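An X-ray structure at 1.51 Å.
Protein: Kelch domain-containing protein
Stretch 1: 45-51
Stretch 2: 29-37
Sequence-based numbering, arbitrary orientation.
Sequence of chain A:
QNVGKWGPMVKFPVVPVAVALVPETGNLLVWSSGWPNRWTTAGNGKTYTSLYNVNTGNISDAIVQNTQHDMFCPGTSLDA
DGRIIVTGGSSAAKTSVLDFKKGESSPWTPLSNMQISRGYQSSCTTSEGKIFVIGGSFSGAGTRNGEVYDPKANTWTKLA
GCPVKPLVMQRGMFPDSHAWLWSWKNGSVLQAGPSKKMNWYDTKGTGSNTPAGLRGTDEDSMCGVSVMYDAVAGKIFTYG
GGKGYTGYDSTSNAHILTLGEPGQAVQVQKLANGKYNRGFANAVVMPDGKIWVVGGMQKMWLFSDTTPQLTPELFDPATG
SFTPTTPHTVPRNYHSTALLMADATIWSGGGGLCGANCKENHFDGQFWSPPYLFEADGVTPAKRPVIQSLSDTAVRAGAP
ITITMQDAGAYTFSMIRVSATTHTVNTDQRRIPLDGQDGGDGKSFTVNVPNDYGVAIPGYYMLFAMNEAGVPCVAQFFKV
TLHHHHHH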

# COMPACT_ATOMS: atom_id res chain seq x y z
N GLY A 45 16.72 -9.38 -16.52
CA GLY A 45 17.69 -9.60 -15.47
C GLY A 45 18.14 -8.36 -14.68
O GLY A 45 19.20 -8.32 -14.12
N LYS A 46 17.33 -7.30 -14.70
CA LYS A 46 17.71 -6.02 -14.12
C LYS A 46 16.45 -5.18 -14.02
O LYS A 46 15.45 -5.52 -14.63
CB LYS A 46 18.80 -5.33 -15.01
CG LYS A 46 18.29 -4.79 -16.32
CD LYS A 46 19.50 -4.55 -17.29
CE LYS A 46 19.05 -3.72 -18.46
NZ LYS A 46 20.17 -3.50 -19.45
N THR A 47 16.54 -4.08 -13.28
CA THR A 47 15.44 -3.10 -13.22
C THR A 47 15.87 -1.68 -13.36
O THR A 47 16.85 -1.28 -12.66
CB THR A 47 14.67 -3.26 -11.84
OG1 THR A 47 14.41 -4.61 -11.53
CG2 THR A 47 13.41 -2.41 -11.84
N TYR A 48 15.14 -0.94 -14.14
CA TYR A 48 15.21 0.50 -14.27
C TYR A 48 14.37 1.16 -13.18
O TYR A 48 13.22 0.81 -13.00
CB TYR A 48 14.77 1.00 -15.62
CG TYR A 48 15.83 0.76 -16.66
CD1 TYR A 48 15.89 -0.45 -17.35
CD2 TYR A 48 16.78 1.76 -16.95
CE1 TYR A 48 16.87 -0.65 -18.36
CE2 TYR A 48 17.76 1.57 -17.93
CZ TYR A 48 17.78 0.37 -18.63
OH TYR A 48 18.75 0.15 -19.59
N THR A 49 14.94 2.21 -12.56
CA THR A 49 14.27 2.99 -11.48
C THR A 49 14.47 4.43 -11.72
O THR A 49 15.43 4.87 -12.43
CB THR A 49 14.69 2.58 -10.08
OG1 THR A 49 15.98 3.17 -9.76
CG2 THR A 49 14.73 1.11 -9.85
N SER A 50 13.59 5.23 -11.15
CA SER A 50 13.73 6.68 -11.18
C SER A 50 13.20 7.21 -9.84
O SER A 50 12.47 6.50 -9.12
CB SER A 50 13.03 7.30 -12.35
OG SER A 50 12.96 8.72 -12.33
N LEU A 51 13.65 8.38 -9.45
CA LEU A 51 13.34 8.98 -8.14
C LEU A 51 12.82 10.37 -8.30
O LEU A 51 13.48 11.18 -9.00
CB LEU A 51 14.58 9.02 -7.31
CG LEU A 51 14.44 9.52 -5.86
CD1 LEU A 51 13.83 8.43 -5.02
CD2 LEU A 51 15.78 9.97 -5.24
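Stretch 2 29-37: LVWSSGWPN

How does stretch 2 run relative to stretch 1? It lies antiparallel, as a neighboring strand that gives way to a loop. Residues 29-31 are extended and pair with the strand 47-51; the two axes approach to 4.7 Å, with an angle of 152° between their N-to-C directions. Walking forward from Gly 45 therefore means walking backward along stretch 2, from its loop toward Leu 29. The chain leaves the extended form at Ser 32 (phi/psi -111/-77), is nearly fully stretched at Ser 33 (-176/-161), and turns at Gly 34 (-71/0).

What meets the start of stretch 1? Gly 45, with its positive phi of 62°, stands clear of the other stretch, and contact begins at Lys 46, whose O lies 3.1 Å from Gly 34 CA. So close a carbonyl leaves little room here: a CB built on Gly 34 would come 3.2 Å from Lys 46 O. At Thr 47 the CA is 4.4 Å from Gly 34 CA, and Thr 47 CA makes a CA-H...O contact of 3.4 Å with Ser 33 O. The methyl of Thr 47 reaches the indole of Trp 31, CG2 to CD1 at 3.7 Å.

How does Tyr 48 hold the loop beyond the strand? Its backbone N donates a nearly straight hydrogen bond to Ser 33 O (2.9 Å, 176°), while its O accepts a weak one from Ser 32 N at 3.4 Å. The peptide groups on both sides of Tyr 48 thus continue the pairing past Trp 31. The aromatic ring, at chi1 -76° (m), presents its edge to Gly 34 O, 3.3 Å from Tyr 48 CE1, and has a looser apolar contact with Pro 36, Tyr 48 CD1 to Pro 36 CD at 4.3 Å. Within the loop, Ser 32 OG donates to Trp 35 O at 2.7 Å, tying the turn together.

Where is the pairing most regular? It is at Thr 49 to Leu 51. Thr 49 faces Trp 31 in a non-hydrogen-bonded pair, CA to CA 4.3 Å, and their side chains share a face of the sheet, with Thr 49 CG2 3.7 Å from Trp 31 CB. Next, Ser 50 and Val 30 exchange two hydrogen bonds: Ser 50 N to Val 30 O at 3.0 Å and Val 30 N to Ser 50 O at 2.9 Å. Their side chains occupy the other face. Leu 51 returns to the face of Thr 49 and Trp 31, opposite Leu 29, where Leu 51 CD1 packs 4.1 Å from Leu 29 CB.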

# COMPACT_ATOMS: atom_id res chain seq x y z
N LEU A 29 10.19 6.76 -5.03
CA LEU A 29 10.95 5.81 -5.88
C LEU A 29 10.00 5.02 -6.76
O LEU A 29 9.03 4.44 -6.25
CB LEU A 29 11.79 4.83 -5.07
CG LEU A 29 12.71 3.80 -5.74
CD1 LEU A 29 13.81 4.50 -6.48
CD2 LEU A 29 13.30 2.92 -4.70
N VAL A 30 10.26 5.00 -8.06
CA VAL A 30 9.42 4.27 -9.00
C VAL A 30 10.25 3.25 -9.78
O VAL A 30 11.46 3.49 -10.03
CB VAL A 30 8.63 5.18 -9.91
CG1 VAL A 30 8.04 6.35 -9.15
CG2 VAL A 30 9.48 5.69 -11.10
N TRP A 31 9.62 2.17 -10.23
CA TRP A 31 10.32 1.26 -11.13
C TRP A 31 9.36 0.58 -12.07
O TRP A 31 8.17 0.47 -11.84
CB TRP A 31 11.16 0.24 -10.42
CG TRP A 31 10.50 -0.86 -9.63
CD1 TRP A 31 10.12 -2.07 -10.10
CD2 TRP A 31 10.18 -0.86 -8.22
NE1 TRP A 31 9.64 -2.86 -9.11
CE2 TRP A 31 9.64 -2.12 -7.95
CE3 TRP A 31 10.28 0.09 -7.19
CZ2 TRP A 31 9.20 -2.51 -6.67
CZ3 TRP A 31 9.84 -0.29 -5.89
CH2 TRP A 31 9.34 -1.59 -5.65
N SER A 32 9.89 0.10 -13.22
CA SER A 32 9.11 -0.59 -14.28
C SER A 32 9.52 -2.03 -14.30
O SER A 32 8.82 -2.92 -13.81
CB SER A 32 9.28 0.11 -15.61
OG SER A 32 10.70 0.32 -15.93
N SER A 33 10.70 -2.33 -14.88
CA SER A 33 11.16 -3.67 -15.22
C SER A 33 12.59 -3.50 -15.76
O SER A 33 13.17 -2.39 -15.66
CB SER A 33 10.31 -4.26 -16.33
OG SER A 33 10.38 -3.45 -17.46
N GLY A 34 13.03 -4.53 -16.48
CA GLY A 34 14.29 -4.41 -17.29
C GLY A 34 14.24 -3.55 -18.49
O GLY A 34 15.28 -3.41 -19.16
N TRP A 35 13.12 -2.95 -18.77
CA TRP A 35 12.99 -1.87 -19.74
C TRP A 35 12.22 -0.72 -19.17
O TRP A 35 11.39 -0.87 -18.25
CB TRP A 35 12.24 -2.33 -20.99
CG TRP A 35 12.90 -3.50 -21.71
CD1 TRP A 35 13.74 -3.41 -22.82
CD2 TRP A 35 12.77 -4.90 -21.41
NE1 TRP A 35 14.16 -4.67 -23.17
CE2 TRP A 35 13.58 -5.61 -22.33
CE3 TRP A 35 12.11 -5.63 -20.42
CZ2 TRP A 35 13.70 -7.03 -22.29
CZ3 TRP A 35 12.19 -7.04 -20.39
CH2 TRP A 35 12.98 -7.73 -21.35
N PRO A 36 12.32 0.45 -19.77
CA PRO A 36 11.50 1.61 -19.32
C PRO A 36 10.01 1.56 -19.69
O PRO A 36 9.13 2.25 -19.11
CB PRO A 36 12.17 2.81 -20.07
CG PRO A 36 12.97 2.10 -21.16
CD PRO A 36 13.46 0.84 -20.61
N ASN A 37 9.70 0.83 -20.78
CA ASN A 37 8.46 0.92 -21.47
C ASN A 37 7.82 -0.45 -21.88
O ASN A 37 6.84 -0.45 -22.61
CB ASN A 37 8.67 1.75 -22.74
CG ASN A 37 9.71 1.12 -23.67
OD1 ASN A 37 10.33 0.10 -23.39
ND2 ASN A 37 9.98 1.82 -24.74